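Local coordinates for N-acetylmuramoyl-L-alanine amidase domain-containing protein SAOUHSC_02979 (Staphylococcus aureus, PDB 5T1Q), which probably acts as a secreted amidase of the bacterial cell wall, this chain being the part that carries its glucosaminidase-family and CHAP domains, at residues Y81-A87 with L208-D212; A87-L91 with S201-H205; I166-T170 with H184-Y189; N3-P7 with F109-G113. All blocks are in the same frame, centred on the assembly; numbering follows the deposited sequence.

The four contacts lie in or beside the helical glucosaminidase-family part of the chain, away from the sodium site. Interaction 2 is wholly buried and interaction 1 nearly so; they share Ala87 and work on the same helix, 82-93. The first joins its start to residues 208-212 through a carboxylate and apolar side chains, the second its middle to helix 195-205. Interactions 3 and 4 are partly buried and meet where Tyr189 OH bonds Phe109 O and Asn3 ND2 bonds Thr188 O. Interaction 3 is mixed, one hydrogen bond beside CH-pi and apolar packing. The one helix crossing is purely aliphatic, while the contact of two loops, interaction 4, is the most polar.

Interaction 1 of 4, residues Y81-A87 with L208-D212; sequences YASVMIA and LTQFD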
loop_
_atom_site.group_PDB
_atom_site.type_symbol
_atom_site.label_atom_id
_atom_site.label_comp_id
_atom_site.label_asym_id
_atom_site.label_seq_id
_atom_site.Cartn_x
_atom_site.Cartn_y
_atom_site.Cartn_z
ATOM N N TYR A 81 6.977 -13.556 16.595
ATOM C CA TYR A 81 8.051 -12.753 15.999
ATOM C C TYR A 81 7.612 -11.299 16.017
ATOM O O TYR A 81 6.645 -10.932 15.343
ATOM C CB TYR A 81 8.331 -13.135 14.543
ATOM C CG TYR A 81 9.170 -14.368 14.349
ATOM C CD1 TYR A 81 10.571 -14.292 14.370
ATOM C CD2 TYR A 81 8.586 -15.594 14.082
ATOM C CE1 TYR A 81 11.355 -15.422 14.175
ATOM C CE2 TYR A 81 9.362 -16.729 13.886
ATOM C CZ TYR A 81 10.739 -16.641 13.935
ATOM O OH TYR A 81 11.491 -17.775 13.741
ATOM N N ALA A 82 8.308 -10.478 16.796
ATOM C CA ALA A 82 8.021 -9.049 16.858
ATOM C C ALA A 82 8.187 -8.421 15.464
ATOM O O ALA A 82 7.475 -7.486 15.092
ATOM C CB ALA A 82 8.952 -8.375 17.857
ATOM N N SER A 83 9.140 -8.952 14.703
ATOM C CA SER A 83 9.404 -8.483 13.347
ATOM C C SER A 83 8.200 -8.660 12.436
ATOM O O SER A 83 7.870 -7.764 11.658
ATOM C CB SER A 83 10.611 -9.226 12.779
ATOM O OG SER A 83 10.452 -10.612 12.980
ATOM N N VAL A 84 7.553 -9.819 12.519
ATOM C CA VAL A 84 6.372 -10.080 11.714
ATOM C C VAL A 84 5.262 -9.136 12.177
ATOM O O VAL A 84 4.599 -8.512 11.359
ATOM C CB VAL A 84 5.942 -11.568 11.784
ATOM C CG1 VAL A 84 4.620 -11.804 11.060
ATOM C CG2 VAL A 84 7.025 -12.460 11.190
HETATM N N MSE A 85 5.111 -8.993 13.487
HETATM C CA MSE A 85 4.073 -8.131 14.060
HETATM C C MSE A 85 4.252 -6.671 13.665
HETATM O O MSE A 85 3.281 -5.996 13.306
HETATM C CB MSE A 85 4.094 -8.317 15.578
HETATM C CG MSE A 85 3.081 -7.449 16.321
HETATM SE SE MSE A 85 3.103 -7.972 18.227
HETATM C CE MSE A 85 1.655 -6.808 18.873
ATOM N N ILE A 86 5.484 -6.174 13.732
ATOM C CA ILE A 86 5.760 -4.785 13.391
ATOM C C ILE A 86 5.563 -4.554 11.882
ATOM O O ILE A 86 5.049 -3.513 11.472
ATOM C CB ILE A 86 7.179 -4.358 13.822
ATOM C CG1 ILE A 86 7.296 -4.393 15.347
ATOM C CG2 ILE A 86 7.477 -2.949 13.326
ATOM C CD1 ILE A 86 8.705 -4.224 15.867
ATOM N N ALA A 87 5.981 -5.530 11.081
ATOM C CA ALA A 87 5.845 -5.449 9.643
ATOM C C ALA A 87 4.380 -5.428 9.241
ATOM O O ALA A 87 3.998 -4.658 8.354
ATOM C CB ALA A 87 6.562 -6.609 8.980
ATOM N N LEU A 208 13.893 -5.215 11.291
ATOM C CA LEU A 208 12.988 -5.542 12.371
ATOM C C LEU A 208 13.355 -6.788 13.196
ATOM O O LEU A 208 12.769 -6.994 14.269
ATOM C CB LEU A 208 11.560 -5.645 11.832
ATOM C CG LEU A 208 11.038 -4.424 11.061
ATOM C CD1 LEU A 208 9.604 -4.667 10.594
ATOM C CD2 LEU A 208 11.116 -3.157 11.903
ATOM N N THR A 209 14.294 -7.618 12.730
ATOM C CA THR A 209 14.715 -8.787 13.519
ATOM C C THR A 209 15.432 -8.363 14.803
ATOM O O THR A 209 15.486 -9.121 15.769
ATOM C CB THR A 209 15.658 -9.727 12.746
ATOM O OG1 THR A 209 16.796 -8.987 12.283
ATOM C CG2 THR A 209 14.940 -10.358 11.565
ATOM N N GLN A 210 15.966 -7.147 14.820
ATOM C CA GLN A 210 16.664 -6.654 15.999
ATOM C C GLN A 210 15.717 -6.555 17.215
ATOM O O GLN A 210 16.169 -6.281 18.323
ATOM C CB GLN A 210 17.339 -5.303 15.719
ATOM C CG GLN A 210 16.415 -4.093 15.756
ATOM C CD GLN A 210 17.128 -2.809 15.368
ATOM O OE1 GLN A 210 17.477 -2.000 16.234
ATOM N NE2 GLN A 210 17.391 -2.638 14.071
ATOM N N PHE A 211 14.416 -6.771 16.990
ATOM C CA PHE A 211 13.413 -6.753 18.063
ATOM C C PHE A 211 12.888 -8.161 18.400
ATOM O O PHE A 211 11.958 -8.302 19.199
ATOM C CB PHE A 211 12.242 -5.836 17.681
ATOM C CG PHE A 211 12.667 -4.440 17.303
ATOM C CD1 PHE A 211 13.188 -3.574 18.263
ATOM C CD2 PHE A 211 12.541 -3.987 15.992
ATOM C CE1 PHE A 211 13.580 -2.292 17.920
ATOM C CE2 PHE A 211 12.926 -2.701 15.647
ATOM C CZ PHE A 211 13.448 -1.855 16.611
ATOM N N ASP A 212 13.481 -9.190 17.792
ATOM C CA ASP A 212 13.069 -10.574 18.017
ATOM C C ASP A 212 13.818 -11.245 19.170
ATOM O O ASP A 212 13.337 -12.226 19.710
ATOM C CB ASP A 212 13.267 -11.416 16.742
ATOM C CG ASP A 212 12.277 -11.071 15.639
ATOM O OD1 ASP A 212 11.233 -10.449 15.935
ATOM O OD2 ASP A 212 12.531 -11.452 14.471
HETATM O O HOH W 1 9.955 -11.908 19.071
#
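Ser83 OG, tucked between its own backbone N and carbonyl carbon (chi1 49°), meets the Asp212 carboxylate, whose CG lies anti to the carbonyl carbon (chi1 -71°), at the first turn of helix 82-93. Both carboxylate oxygens grip the same residue, each through its syn lone pair. OD1 of Asp212 accepts from Ser83 N at 2.9 Å, with an N-H...O angle of 155°, and OD2 of Asp212 accepts from Ser83 OG at 2.7 Å. This two-pronged grip fixes the rotation of the carboxylate. Tyr81, at the N-cap position, brings CD1 of its ring edge to 3.5 Å from Asp212 OD2, while its hydroxyl turns to Ala175 O.

Apolar contacts continue along the helix. Ala82 CB rests 4.2 Å from Phe211 CB, and the methyl CD1 of Ile86 approaches Phe211 CD2 at 3.8 Å. Leu208 sends CD1 alongside the helix to within 4.0 Å of Ala87 CB, and both its methyls touch Ile86 CG2. Helix 58-78 also packs on Ile86 and Phe211.

The contact thus ties the start of a buried helix of this lysozyme-clan domain to the chain that follows helix 195-205. Helix-start N-H groups facing Asp212 would be expected to stabilise its negative charge and favour the ionised form.

Interaction 2 of 4, residues A87-L91 with S201-H205; sequences AQAIL and SIIKH
Ile202 wedges its side chain against Ala87, Ile90 and Leu91 where two helices of the lysozyme-clan glucosaminidase fold cross. The two branches of Ile202 divide the work. Its CG2 methyl meets the end of Ile90, 3.6 Å from Ile90 CD1, and lies 3.9 Å from Ala87 CB. The other branch runs extended, with CD1 nearly anti to CA (chi2 168°), and so reaches Leu91 CB at 3.8 Å. Ile90 and Ile202 run antiparallel side by side, Ile90 CG2 and CD1 both near Ile202 methyls. Beside them Ile203 lays CG1 against Ala87 CB at 3.6 Å, although the side chain sets out alongside the partner helix and only its outer part comes near.

The axes of the two short segments approach to 9.8 Å, with 114° between their N-to-C directions, so the helices pass steeply and the contact stays compact. No hydrogen bond links the segments, and every residue that touches is buried.

Around this first shell, Phe63 and Val64 of helix 58-78 pack on Ile90, and Val54 of strand 52-54 packs on Ile202. Gln88, pointing away from the crossing, is held by the hydroxyls of Tyr152 and Tyr195, the latter at the start of helix 195-205. Ile202 CD1 lies 3.7 Å from Ala87 O, the oxygen that accepts the helical bond from Leu91 N at 2.9 Å.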
loop_
_atom_site.group_PDB
_atom_site.type_symbol
_atom_site.label_atom_id
_atom_site.label_comp_id
_atom_site.label_asym_id
_atom_site.label_seq_id
_atom_site.Cartn_x
_atom_site.Cartn_y
_atom_site.Cartn_z
ATOM N N ALA A 87 5.981 -5.530 11.081
ATOM C CA ALA A 87 5.845 -5.449 9.643
ATOM C C ALA A 87 4.380 -5.428 9.241
ATOM O O ALA A 87 3.998 -4.658 8.354
ATOM C CB ALA A 87 6.562 -6.609 8.980
ATOM N N GLN A 88 3.567 -6.279 9.878
ATOM C CA GLN A 88 2.136 -6.301 9.599
ATOM C C GLN A 88 1.496 -4.973 10.002
ATOM O O GLN A 88 0.638 -4.464 9.276
ATOM C CB GLN A 88 1.427 -7.486 10.274
ATOM C CG GLN A 88 1.624 -8.801 9.545
ATOM C CD GLN A 88 0.673 -9.895 10.014
ATOM O OE1 GLN A 88 0.960 -10.628 10.959
ATOM N NE2 GLN A 88 -0.422 -10.065 9.288
ATOM N N ALA A 89 1.926 -4.408 11.134
ATOM C CA ALA A 89 1.428 -3.104 11.564
ATOM C C ALA A 89 1.764 -2.052 10.508
ATOM O O ALA A 89 0.891 -1.278 10.100
ATOM C CB ALA A 89 2.002 -2.701 12.920
ATOM N N ILE A 90 3.023 -2.032 10.068
ATOM C CA ILE A 90 3.469 -1.097 9.022
ATOM C C ILE A 90 2.645 -1.240 7.732
ATOM O O ILE A 90 2.168 -0.251 7.180
ATOM C CB ILE A 90 4.971 -1.302 8.688
ATOM C CG1 ILE A 90 5.849 -0.797 9.836
ATOM C CG2 ILE A 90 5.359 -0.571 7.401
ATOM C CD1 ILE A 90 7.300 -1.233 9.737
ATOM N N LEU A 91 2.489 -2.476 7.265
ATOM C CA LEU A 91 1.783 -2.762 6.010
ATOM C C LEU A 91 0.299 -2.403 6.048
ATOM O O LEU A 91 -0.190 -1.644 5.195
ATOM C CB LEU A 91 1.973 -4.235 5.638
ATOM C CG LEU A 91 1.450 -4.754 4.291
ATOM C CD1 LEU A 91 2.064 -6.112 4.001
ATOM C CD2 LEU A 91 -0.070 -4.840 4.228
ATOM N N SER A 201 10.051 -7.761 2.658
ATOM C CA SER A 201 10.682 -6.506 2.256
ATOM C C SER A 201 10.733 -5.498 3.410
ATOM O O SER A 201 11.736 -4.815 3.599
ATOM C CB SER A 201 9.931 -5.885 1.081
ATOM O OG SER A 201 10.527 -4.655 0.707
ATOM N N ILE A 202 9.639 -5.393 4.154
ATOM C CA ILE A 202 9.571 -4.474 5.288
ATOM C C ILE A 202 10.545 -4.912 6.397
ATOM O O ILE A 202 11.295 -4.102 6.936
ATOM C CB ILE A 202 8.132 -4.392 5.853
ATOM C CG1 ILE A 202 7.183 -3.795 4.807
ATOM C CG2 ILE A 202 8.110 -3.544 7.121
ATOM C CD1 ILE A 202 5.706 -3.916 5.137
ATOM N N ILE A 203 10.526 -6.200 6.718
ATOM C CA ILE A 203 11.375 -6.745 7.774
ATOM C C ILE A 203 12.848 -6.516 7.485
ATOM O O ILE A 203 13.600 -6.083 8.368
ATOM C CB ILE A 203 11.102 -8.246 7.980
ATOM C CG1 ILE A 203 9.672 -8.440 8.522
ATOM C CG2 ILE A 203 12.121 -8.850 8.945
ATOM C CD1 ILE A 203 9.197 -9.865 8.517
ATOM N N LYS A 204 13.250 -6.808 6.255
ATOM C CA LYS A 204 14.625 -6.659 5.837
ATOM C C LYS A 204 15.109 -5.208 5.892
ATOM O O LYS A 204 16.077 -4.899 6.575
ATOM C CB LYS A 204 14.794 -7.200 4.414
ATOM C CG LYS A 204 16.202 -7.089 3.858
ATOM C CD LYS A 204 16.265 -7.701 2.469
ATOM C CE LYS A 204 17.639 -7.513 1.849
ATOM N NZ LYS A 204 17.668 -8.001 0.440
ATOM N N HIS A 205 14.406 -4.327 5.195
ATOM C CA HIS A 205 14.808 -2.941 5.087
ATOM C C HIS A 205 14.782 -2.186 6.423
ATOM O O HIS A 205 15.701 -1.425 6.716
ATOM C CB HIS A 205 13.950 -2.223 4.038
ATOM C CG HIS A 205 14.390 -0.825 3.766
ATOM N ND1 HIS A 205 13.705 0.276 4.234
ATOM C CD2 HIS A 205 15.478 -0.347 3.119
ATOM C CE1 HIS A 205 14.343 1.374 3.869
ATOM N NE2 HIS A 205 15.422 1.025 3.191
#

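Interaction 3 of 4, residues I166-T170 with H184-Y189; sequences IYKPT and HLSKTY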
loop_
_atom_site.group_PDB
_atom_site.type_symbol
_atom_site.label_atom_id
_atom_site.label_comp_id
_atom_site.label_asym_id
_atom_site.label_seq_id
_atom_site.Cartn_x
_atom_site.Cartn_y
_atom_site.Cartn_z
ATOM N N ILE A 166 -5.147 -21.759 13.081
ATOM C CA ILE A 166 -4.975 -21.163 11.760
ATOM C C ILE A 166 -3.663 -20.359 11.643
ATOM O O ILE A 166 -3.060 -20.347 10.589
ATOM C CB ILE A 166 -6.197 -20.297 11.348
ATOM C CG1 ILE A 166 -6.113 -19.925 9.855
ATOM C CG2 ILE A 166 -6.332 -19.071 12.240
ATOM C CD1 ILE A 166 -7.273 -19.090 9.339
ATOM N N TYR A 167 -3.224 -19.730 12.733
ATOM C CA TYR A 167 -1.969 -18.961 12.732
ATOM C C TYR A 167 -0.856 -19.632 13.546
ATOM O O TYR A 167 0.184 -19.017 13.788
ATOM C CB TYR A 167 -2.208 -17.530 13.235
ATOM C CG TYR A 167 -3.210 -16.763 12.405
ATOM C CD1 TYR A 167 -2.961 -16.490 11.063
ATOM C CD2 TYR A 167 -4.396 -16.285 12.961
ATOM C CE1 TYR A 167 -3.873 -15.786 10.288
ATOM C CE2 TYR A 167 -5.315 -15.574 12.196
ATOM C CZ TYR A 167 -5.051 -15.331 10.855
ATOM O OH TYR A 167 -5.956 -14.629 10.079
ATOM N N LYS A 168 -1.067 -20.886 13.952
ATOM C CA LYS A 168 -0.055 -21.625 14.718
ATOM C C LYS A 168 1.299 -21.713 13.982
ATOM O O LYS A 168 2.334 -21.579 14.619
ATOM C CB LYS A 168 -0.561 -23.021 15.137
ATOM C CG LYS A 168 0.431 -23.806 15.992
ATOM C CD LYS A 168 -0.139 -25.120 16.514
ATOM C CE LYS A 168 0.919 -25.870 17.306
ATOM N NZ LYS A 168 0.421 -27.109 17.952
ATOM N N PRO A 169 1.295 -21.930 12.646
ATOM C CA PRO A 169 2.566 -21.949 11.899
ATOM C C PRO A 169 3.392 -20.635 11.907
ATOM O O PRO A 169 4.528 -20.648 11.440
ATOM C CB PRO A 169 2.125 -22.278 10.470
ATOM C CG PRO A 169 0.857 -23.049 10.641
ATOM C CD PRO A 169 0.175 -22.416 11.813
ATOM N N THR A 170 2.834 -19.520 12.387
ATOM C CA THR A 170 3.605 -18.268 12.483
ATOM C C THR A 170 4.281 -18.160 13.846
ATOM O O THR A 170 5.126 -17.281 14.048
ATOM C CB THR A 170 2.754 -17.001 12.284
ATOM O OG1 THR A 170 1.872 -16.819 13.395
ATOM C CG2 THR A 170 1.969 -17.056 10.971
ATOM N N HIS A 184 3.113 -18.263 5.693
ATOM C CA HIS A 184 1.833 -18.812 6.179
ATOM C C HIS A 184 0.757 -17.732 6.354
ATOM O O HIS A 184 -0.426 -18.044 6.442
ATOM C CB HIS A 184 2.029 -19.627 7.455
ATOM C CG HIS A 184 2.707 -20.942 7.220
ATOM N ND1 HIS A 184 4.059 -21.135 7.418
ATOM C CD2 HIS A 184 2.220 -22.124 6.773
ATOM C CE1 HIS A 184 4.372 -22.384 7.121
ATOM N NE2 HIS A 184 3.273 -23.007 6.731
ATOM N N LEU A 185 1.166 -16.470 6.412
ATOM C CA LEU A 185 0.204 -15.361 6.460
ATOM C C LEU A 185 -0.359 -15.109 5.057
ATOM O O LEU A 185 -1.415 -14.491 4.898
ATOM C CB LEU A 185 0.860 -14.092 7.004
ATOM C CG LEU A 185 1.232 -14.122 8.489
ATOM C CD1 LEU A 185 2.153 -12.975 8.836
ATOM C CD2 LEU A 185 -0.019 -14.099 9.362
ATOM N N SER A 186 0.353 -15.631 4.058
ATOM C CA SER A 186 0.011 -15.511 2.636
ATOM C C SER A 186 -1.449 -15.782 2.257
ATOM O O SER A 186 -1.993 -15.097 1.398
ATOM C CB SER A 186 0.909 -16.468 1.824
ATOM O OG SER A 186 0.656 -16.388 0.431
ATOM N N LYS A 187 -2.073 -16.779 2.873
ATOM C CA LYS A 187 -3.459 -17.137 2.516
ATOM C C LYS A 187 -4.428 -17.193 3.681
ATOM O O LYS A 187 -5.605 -17.478 3.494
ATOM C CB LYS A 187 -3.450 -18.455 1.716
ATOM C CG LYS A 187 -2.918 -18.238 0.300
ATOM C CD LYS A 187 -2.319 -19.466 -0.368
ATOM C CE LYS A 187 -1.574 -19.036 -1.635
ATOM N NZ LYS A 187 -0.820 -20.135 -2.298
ATOM N N THR A 188 -3.954 -16.856 4.874
ATOM C CA THR A 188 -4.779 -16.902 6.070
ATOM C C THR A 188 -5.130 -15.521 6.634
ATOM O O THR A 188 -6.017 -15.410 7.483
ATOM C CB THR A 188 -4.050 -17.699 7.161
ATOM O OG1 THR A 188 -2.777 -17.099 7.410
ATOM C CG2 THR A 188 -3.843 -19.142 6.723
ATOM N N TYR A 189 -4.440 -14.482 6.169
ATOM C CA TYR A 189 -4.634 -13.137 6.696
ATOM C C TYR A 189 -5.125 -12.129 5.662
ATOM O O TYR A 189 -5.899 -11.231 6.005
ATOM C CB TYR A 189 -3.321 -12.639 7.285
ATOM C CG TYR A 189 -3.497 -11.562 8.325
ATOM C CD1 TYR A 189 -3.692 -11.900 9.659
ATOM C CD2 TYR A 189 -3.481 -10.211 7.981
ATOM C CE1 TYR A 189 -3.847 -10.922 10.627
ATOM C CE2 TYR A 189 -3.645 -9.228 8.940
ATOM C CZ TYR A 189 -3.827 -9.592 10.265
ATOM O OH TYR A 189 -3.983 -8.636 11.236
#
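Pro169 lays CB over one face of the His184 imidazole, 3.6 Å from the ring centroid and 13° off its normal, a CH-pi contact between the loop at 166-170 and helix 178-185 of this lysozyme-clan domain. His184 ND1 is hydrogen-bonded to Asp180 O. The Tyr167 ring has Ile166 CG2 over one face, toward the rim, and Thr188 OG1 at its edge, 3.3 Å from Tyr167 CE1. It is set obliquely against the Tyr189 ring, the planes 60° apart.

With CG anti to its carbonyl carbon (chi1 -59°), Tyr167 reaches over to residues 188 and 189, where its OH donates to Thr188 O at 2.7 Å from above the carbonyl plane. Asn3 ND2 gives that oxygen a second hydrogen bond, so the N-terminal loop joins here too. Leu185 brings its CD2 methyl to 3.9 Å from Thr170 CG2, and helix 82-93 packs on Leu185 as well.

Each segment is also braced internally. Tyr167 O accepts from both N and OG1 of Thr170, and Thr188 OG1 donates to His184 O at 2.7 Å, in the carbonyl plane and on a lone pair.

Interaction 4 of 4, residues N3-P7 with F109-G113; sequences NPQLP and FGIKG
Gln5 OE1 receives the N-H of Lys112 at 2.7 Å, almost straight at 167° and in the plane of the side-chain carbonyl. From the other arm of the same amide, Gln5 NE2 donates to Gly110 O at 3.2 Å, with that oxygen close to the amide plane. One side chain thus bridges a carbonyl and an N-H two residues apart, and the paired bonds fix the rotation of the amide, its polar edge toward the loop at 109-113. Gln5 starts out directed away from that loop; a bend in its chain at chi2 (-61°) brings the amide back. Ile111 lies between the two bonded residues, its CA 3.2 Å from Gln5 OE1.

Lys112 reaches the opposite way, laying its hydrocarbon chain along the turn at residues 3-7. A bend at chi3 (62°) sets CE 3.2 Å from Pro4 O and lets NZ donate to Leu6 O at 2.9 Å, from well above that carbonyl plane. The ammonium also forms a salt bridge with Glu11 and has a weak bond to a water that donates to Gln5 O.

The receiving loop is itself ordered: a type I beta turn runs from Asn3 to Leu6, closed by Leu6 N to Asn3 O at 3.2 Å. Asn3 OD1 accepts from Gln5 N in an Asx turn. Through Gln5 and Lys112 the chain's N-terminal residues are fastened to the loop before strand 119-128, in the glucosaminidase-family part. With a carboxylate and a main-chain oxygen around its ammonium, buried Lys112 should favour the charged form.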
loop_
_atom_site.group_PDB
_atom_site.type_symbol
_atom_site.label_atom_id
_atom_site.label_comp_id
_atom_site.label_asym_id
_atom_site.label_seq_id
_atom_site.Cartn_x
_atom_site.Cartn_y
_atom_site.Cartn_z
ATOM N N ASN A 3 -13.216 -18.053 7.450
ATOM C CA ASN A 3 -12.183 -17.124 7.980
ATOM C C ASN A 3 -12.635 -15.647 7.916
ATOM O O ASN A 3 -12.758 -15.084 6.826
ATOM C CB ASN A 3 -10.874 -17.326 7.194
ATOM C CG ASN A 3 -9.699 -16.493 7.723
ATOM O OD1 ASN A 3 -9.859 -15.571 8.527
ATOM N ND2 ASN A 3 -8.502 -16.820 7.248
ATOM N N PRO A 4 -12.876 -15.016 9.087
ATOM C CA PRO A 4 -13.320 -13.610 9.120
ATOM C C PRO A 4 -12.376 -12.562 8.482
ATOM O O PRO A 4 -12.853 -11.501 8.063
ATOM C CB PRO A 4 -13.492 -13.338 10.618
ATOM C CG PRO A 4 -13.804 -14.671 11.200
ATOM C CD PRO A 4 -12.929 -15.620 10.434
ATOM N N GLN A 5 -11.068 -12.832 8.438
ATOM C CA GLN A 5 -10.120 -11.900 7.811
ATOM C C GLN A 5 -10.216 -11.839 6.287
ATOM O O GLN A 5 -9.639 -10.946 5.667
ATOM C CB GLN A 5 -8.663 -12.208 8.207
ATOM C CG GLN A 5 -8.233 -11.595 9.519
ATOM C CD GLN A 5 -8.316 -10.083 9.502
ATOM O OE1 GLN A 5 -9.095 -9.502 10.238
ATOM N NE2 GLN A 5 -7.557 -9.444 8.617
ATOM N N LEU A 6 -10.924 -12.785 5.681
ATOM C CA LEU A 6 -11.052 -12.810 4.224
ATOM C C LEU A 6 -12.457 -12.367 3.849
ATOM O O LEU A 6 -13.306 -12.228 4.729
ATOM C CB LEU A 6 -10.725 -14.209 3.691
ATOM C CG LEU A 6 -9.329 -14.739 4.060
ATOM C CD1 LEU A 6 -9.179 -16.173 3.580
ATOM C CD2 LEU A 6 -8.209 -13.868 3.498
ATOM N N PRO A 7 -12.693 -12.077 2.555
ATOM C CA PRO A 7 -14.038 -11.663 2.150
ATOM C C PRO A 7 -15.092 -12.745 2.367
ATOM O O PRO A 7 -14.868 -13.906 2.028
ATOM C CB PRO A 7 -13.892 -11.381 0.648
ATOM C CG PRO A 7 -12.450 -11.094 0.445
ATOM C CD PRO A 7 -11.716 -11.917 1.461
ATOM N N PHE A 109 -3.612 -3.327 12.697
ATOM C CA PHE A 109 -3.385 -4.558 11.938
ATOM C C PHE A 109 -4.459 -4.915 10.929
ATOM O O PHE A 109 -4.414 -5.998 10.338
ATOM C CB PHE A 109 -3.193 -5.707 12.932
ATOM C CG PHE A 109 -2.042 -5.496 13.845
ATOM C CD1 PHE A 109 -2.190 -4.754 15.002
ATOM C CD2 PHE A 109 -0.797 -5.994 13.528
ATOM C CE1 PHE A 109 -1.116 -4.521 15.833
ATOM C CE2 PHE A 109 0.279 -5.768 14.361
ATOM C CZ PHE A 109 0.124 -5.026 15.508
ATOM N N GLY A 110 -5.412 -4.019 10.714
ATOM C CA GLY A 110 -6.498 -4.286 9.770
ATOM C C GLY A 110 -7.310 -5.520 10.122
ATOM O O GLY A 110 -7.691 -6.297 9.244
ATOM N N ILE A 111 -7.580 -5.700 11.411
ATOM C CA ILE A 111 -8.348 -6.850 11.877
ATOM C C ILE A 111 -9.829 -6.529 11.746
ATOM O O ILE A 111 -10.296 -5.528 12.290
ATOM C CB ILE A 111 -8.010 -7.221 13.333
ATOM C CG1 ILE A 111 -6.500 -7.414 13.493
ATOM C CG2 ILE A 111 -8.747 -8.497 13.751
ATOM C CD1 ILE A 111 -6.063 -7.731 14.908
ATOM N N LYS A 112 -10.550 -7.391 11.028
ATOM C CA LYS A 112 -11.993 -7.239 10.808
ATOM C C LYS A 112 -12.818 -7.700 12.016
ATOM O O LYS A 112 -12.315 -8.417 12.873
ATOM C CB LYS A 112 -12.426 -8.015 9.561
ATOM C CG LYS A 112 -11.923 -7.411 8.249
ATOM C CD LYS A 112 -12.136 -8.331 7.048
ATOM C CE LYS A 112 -13.599 -8.629 6.781
ATOM N NZ LYS A 112 -13.792 -9.497 5.578
ATOM N N GLY A 113 -14.078 -7.260 12.068
ATOM C CA GLY A 113 -15.008 -7.615 13.143
ATOM C C GLY A 113 -15.291 -6.449 14.086
ATOM O O GLY A 113 -15.375 -5.292 13.663
HETATM O O HOH W 2 -11.044 -9.518 3.654
#